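Local coordinates for protein dihydrodipicolinate synthase (PDB 3E96) that probably acts as a 4-hydroxy-tetrahydrodipicolinate synthase, a TIM-barrel lyase of the DapA family, at residues P19-R24 and Y60-E65; E266-E269 and N274-V277. All blocks are in the same frame, centred on the assembly; numbering follows the deposited sequence.

Contact 1 (P19-R24 and Y60-E65)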
loop_
_atom_site.group_PDB
_atom_site.type_symbol
_atom_site.label_atom_id
_atom_site.label_comp_id
_atom_site.label_asym_id
_atom_site.label_seq_id
_atom_site.Cartn_x
_atom_site.Cartn_y
_atom_site.Cartn_z
ATOM N N PRO B 19 9.258 -1.439 17.093
ATOM C CA PRO B 19 8.672 -0.462 18.010
ATOM C C PRO B 19 7.492 0.303 17.450
ATOM O O PRO B 19 7.412 0.555 16.249
ATOM C CB PRO B 19 9.842 0.467 18.298
ATOM C CG PRO B 19 10.494 0.556 16.932
ATOM C CD PRO B 19 10.469 -0.895 16.447
ATOM N N ILE B 20 6.569 0.663 18.333
ATOM C CA ILE B 20 5.430 1.469 17.929
ATOM C C ILE B 20 5.957 2.899 17.856
ATOM O O ILE B 20 7.042 3.197 18.367
ATOM C CB ILE B 20 4.319 1.481 18.997
ATOM C CG1 ILE B 20 4.914 1.927 20.340
ATOM C CG2 ILE B 20 3.669 0.125 19.099
ATOM C CD1 ILE B 20 3.895 2.500 21.320
ATOM N N THR B 21 5.196 3.774 17.209
ATOM C CA THR B 21 5.536 5.188 17.157
ATOM C C THR B 21 4.407 5.830 17.962
ATOM O O THR B 21 3.272 5.933 17.491
ATOM C CB THR B 21 5.512 5.767 15.728
ATOM O OG1 THR B 21 6.449 5.061 14.904
ATOM C CG2 THR B 21 5.893 7.250 15.758
ATOM N N PRO B 22 4.695 6.241 19.209
ATOM C CA PRO B 22 3.668 6.865 20.049
ATOM C C PRO B 22 3.136 8.152 19.427
ATOM O O PRO B 22 3.916 9.030 19.066
ATOM C CB PRO B 22 4.408 7.140 21.363
ATOM C CG PRO B 22 5.498 6.103 21.371
ATOM C CD PRO B 22 5.965 6.110 19.940
ATOM N N PHE B 23 1.815 8.259 19.293
ATOM C CA PHE B 23 1.207 9.463 18.731
ATOM C C PHE B 23 0.285 10.074 19.779
ATOM O O PHE B 23 -0.454 9.356 20.454
ATOM C CB PHE B 23 0.374 9.147 17.484
ATOM C CG PHE B 23 1.162 8.593 16.334
ATOM C CD1 PHE B 23 2.254 9.281 15.820
ATOM C CD2 PHE B 23 0.775 7.397 15.727
ATOM C CE1 PHE B 23 2.952 8.790 14.714
ATOM C CE2 PHE B 23 1.462 6.897 14.624
ATOM C CZ PHE B 23 2.553 7.594 14.115
ATOM N N ARG B 24 0.319 11.398 19.903
ATOM C CA ARG B 24 -0.529 12.088 20.871
ATOM C C ARG B 24 -1.988 12.080 20.446
ATOM O O ARG B 24 -2.305 12.288 19.277
ATOM C CB ARG B 24 -0.071 13.535 21.048
ATOM C CG ARG B 24 1.329 13.671 21.606
ATOM C CD ARG B 24 1.593 15.094 22.068
ATOM N NE ARG B 24 2.863 15.201 22.779
ATOM C CZ ARG B 24 4.054 15.240 22.190
ATOM N NH1 ARG B 24 4.148 15.186 20.867
ATOM N NH2 ARG B 24 5.151 15.331 22.927
ATOM N N TYR B 60 3.723 3.787 7.215
ATOM C CA TYR B 60 2.952 4.477 6.190
ATOM C C TYR B 60 2.121 5.658 6.675
ATOM O O TYR B 60 1.595 6.424 5.865
ATOM C CB TYR B 60 2.082 3.470 5.441
ATOM C CG TYR B 60 2.925 2.520 4.617
ATOM C CD1 TYR B 60 3.712 2.995 3.570
ATOM C CD2 TYR B 60 2.967 1.157 4.907
ATOM C CE1 TYR B 60 4.522 2.141 2.831
ATOM C CE2 TYR B 60 3.777 0.289 4.171
ATOM C CZ TYR B 60 4.551 0.794 3.133
ATOM O OH TYR B 60 5.343 -0.051 2.390
ATOM N N ALA B 61 2.011 5.813 7.992
ATOM C CA ALA B 61 1.263 6.937 8.560
ATOM C C ALA B 61 2.226 8.087 8.870
ATOM O O ALA B 61 1.819 9.149 9.348
ATOM C CB ALA B 61 0.544 6.497 9.831
ATOM N N LEU B 62 3.509 7.872 8.591
ATOM C CA LEU B 62 4.527 8.893 8.836
ATOM C C LEU B 62 4.897 9.627 7.554
ATOM O O LEU B 62 4.865 9.051 6.468
ATOM C CB LEU B 62 5.807 8.254 9.393
ATOM C CG LEU B 62 5.738 7.348 10.626
ATOM C CD1 LEU B 62 7.117 6.737 10.867
ATOM C CD2 LEU B 62 5.280 8.141 11.839
ATOM N N SER B 63 5.244 10.902 7.675
ATOM C CA SER B 63 5.677 11.652 6.504
ATOM C C SER B 63 7.104 11.152 6.276
ATOM O O SER B 63 7.673 10.488 7.148
ATOM C CB SER B 63 5.701 13.149 6.799
ATOM O OG SER B 63 6.677 13.441 7.782
ATOM N N LEU B 64 7.680 11.452 5.118
ATOM C CA LEU B 64 9.044 11.013 4.838
ATOM C C LEU B 64 10.013 11.582 5.865
ATOM O O LEU B 64 10.950 10.907 6.291
ATOM C CB LEU B 64 9.477 11.452 3.435
ATOM C CG LEU B 64 8.809 10.766 2.244
ATOM C CD1 LEU B 64 9.436 11.284 0.945
ATOM C CD2 LEU B 64 8.991 9.248 2.354
ATOM N N GLU B 65 9.787 12.830 6.263
ATOM C CA GLU B 65 10.654 13.475 7.241
ATOM C C GLU B 65 10.512 12.829 8.621
ATOM O O GLU B 65 11.495 12.685 9.346
ATOM C CB GLU B 65 10.336 14.976 7.309
ATOM C CG GLU B 65 11.202 15.777 8.280
ATOM C CD GLU B 65 12.693 15.582 8.049
ATOM O OE1 GLU B 65 13.123 15.542 6.875
ATOM O OE2 GLU B 65 13.438 15.481 9.049
#
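Leu-62 pushes one methyl, CD2, against the rim of the Phe-23 ring. The methyl lies in the plane of the ring, at its outer edge, with CD2 3.6 Å from Phe-23 CZ and 3.8 Å from CE1, so the leucine meets the ring edge and not a face. One face is taken from within the loop itself: the carbonyl O of Thr-21 sits 3.3 Å above the ring plane, over its centre. Thr-21 adds a looser touch, CG2 to Leu-62 CD2 at 4.1 Å. Its chi1 of -60° sets OG1 beside the backbone N and CG2 anti to it, which turns the methyl to the leucine while OG1 bonds to Glu-70 and to the carbonyl O of Ser-57. No hydrogen bond crosses between 19-24 and 60-65; what joins them is a small, buried, apolar touch. Behind Leu-62, Ser-63 N-caps helix 64-78, and Ala-61 and Leu-64 pack on the second subunit. Loops following the first two strands thus meet at the C-terminal end of a TIM barrel, the end where this fold places its active site; the side chain of Thr-21 is about 8 Å from that of Thr-56, the predicted pyruvate-binding residue.

Contact 2 (E266-E269 and N274-V277); sequences EAME and NAGV
Segment 266-269, the latter part of helix 262-270, and the irregular segment 274-277 double back on each other across a short connection, the backbones coming closest at Glu-269 and Asn-274, whose CA atoms lie 5.9 Å apart. Glu-269 spans the gap with one oxygen. Its chain is bent at chi2 (-68°), which swings the carboxylate toward the returning backbone, and OE2 accepts two nearly straight bonds, from Ala-275 N at 2.9 Å and from Gly-276 N, also at 2.9 Å. Both donors use the anti side of OE2, but they reach it from opposite faces, each tilted no more than 31° from the carboxylate plane, so two consecutive amides grip a single oxygen. A glutamate at the end of a helix thus fastens the loop between helix 262-270 and helix 287-299, C-terminal to the barrel's eighth strand. With an alanine here, the N-H groups of both Ala-275 and Gly-276 would probably be left without this acceptor, and the loop set free from the helix at this point. On the buried side, Met-268 folds over Ala-275: its chain bends at chi3 (-79°), laying CE 3.3 Å from Ala-275 CB, a close approach for two methyls, with SD 3.8 Å from the same CB. Ile-20 packs against both side chains. Gly-276 itself has a positive phi, a conformation that glycine reaches more easily than other residues.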
loop_
_atom_site.group_PDB
_atom_site.type_symbol
_atom_site.label_atom_id
_atom_site.label_comp_id
_atom_site.label_asym_id
_atom_site.label_seq_id
_atom_site.Cartn_x
_atom_site.Cartn_y
_atom_site.Cartn_z
ATOM N N GLU B 266 -3.433 0.098 23.075
ATOM C CA GLU B 266 -4.415 0.163 24.151
ATOM C C GLU B 266 -4.049 -0.810 25.269
ATOM O O GLU B 266 -4.375 -0.576 26.432
ATOM C CB GLU B 266 -5.822 -0.085 23.607
ATOM C CG GLU B 266 -6.278 1.062 22.711
ATOM C CD GLU B 266 -7.780 1.161 22.551
ATOM O OE1 GLU B 266 -8.518 0.650 23.424
ATOM O OE2 GLU B 266 -8.222 1.772 21.555
ATOM N N ALA B 267 -3.345 -1.883 24.925
ATOM C CA ALA B 267 -2.904 -2.846 25.930
ATOM C C ALA B 267 -1.791 -2.195 26.761
ATOM O O ALA B 267 -1.777 -2.305 27.995
ATOM C CB ALA B 267 -2.385 -4.113 25.258
ATOM N N MET B 268 -0.865 -1.516 26.081
ATOM C CA MET B 268 0.245 -0.829 26.753
ATOM C C MET B 268 -0.302 0.213 27.731
ATOM O O MET B 268 0.159 0.304 28.875
ATOM C CB MET B 268 1.167 -0.124 25.733
ATOM C CG MET B 268 1.983 -1.055 24.821
ATOM S SD MET B 268 2.993 -0.204 23.562
ATOM C CE MET B 268 1.810 0.179 22.383
ATOM N N GLU B 269 -1.279 0.999 27.282
ATOM C CA GLU B 269 -1.871 2.031 28.134
ATOM C C GLU B 269 -2.522 1.419 29.376
ATOM O O GLU B 269 -2.432 1.983 30.475
ATOM C CB GLU B 269 -2.903 2.850 27.352
ATOM C CG GLU B 269 -2.308 3.855 26.353
ATOM C CD GLU B 269 -1.571 5.008 27.020
ATOM O OE1 GLU B 269 -1.955 5.399 28.146
ATOM O OE2 GLU B 269 -0.620 5.545 26.409
ATOM N N ASN B 274 3.366 4.136 28.254
ATOM C CA ASN B 274 2.994 5.214 27.339
ATOM C C ASN B 274 3.042 4.842 25.862
ATOM O O ASN B 274 4.099 4.524 25.327
ATOM C CB ASN B 274 3.887 6.424 27.599
ATOM C CG ASN B 274 3.740 6.950 29.015
ATOM O OD1 ASN B 274 4.727 7.144 29.728
ATOM N ND2 ASN B 274 2.499 7.177 29.429
ATOM N N ALA B 275 1.890 4.902 25.206
ATOM C CA ALA B 275 1.817 4.558 23.791
ATOM C C ALA B 275 0.998 5.555 22.991
ATOM O O ALA B 275 1.226 5.738 21.794
ATOM C CB ALA B 275 1.228 3.164 23.631
ATOM N N GLY B 276 0.045 6.204 23.646
ATOM C CA GLY B 276 -0.792 7.145 22.931
ATOM C C GLY B 276 -1.758 6.383 22.038
ATOM O O GLY B 276 -2.193 5.286 22.388
ATOM N N VAL B 277 -2.073 6.944 20.875
ATOM C CA VAL B 277 -3.017 6.317 19.957
ATOM C C VAL B 277 -2.430 6.051 18.575
ATOM O O VAL B 277 -1.287 6.406 18.287
ATOM C CB VAL B 277 -4.257 7.210 19.754
ATOM C CG1 VAL B 277 -4.979 7.414 21.074
ATOM C CG2 VAL B 277 -3.828 8.557 19.163
#

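Contact 1 is wholly buried and apolar, a methyl set against a ring edge; contact 2 is only partly buried and divides its work, a carboxylate gripping backbone amides on its more open side and Met-268 packing on Ala-275 inside. They share no segment, yet 19-24 lies between the other elements: it meets 60-65 on one side and both segments of contact 2 on another. Phe-23 O probably accepts a hydrogen bond from Val-277 N at 2.9 Å, and Pro-22 CB lies 3.5 Å from Ala-275 O. Contact 1 brings together parts 36 residues apart in the chain, whereas contact 2 ties a helix beyond the eighth strand to the loop a few residues on.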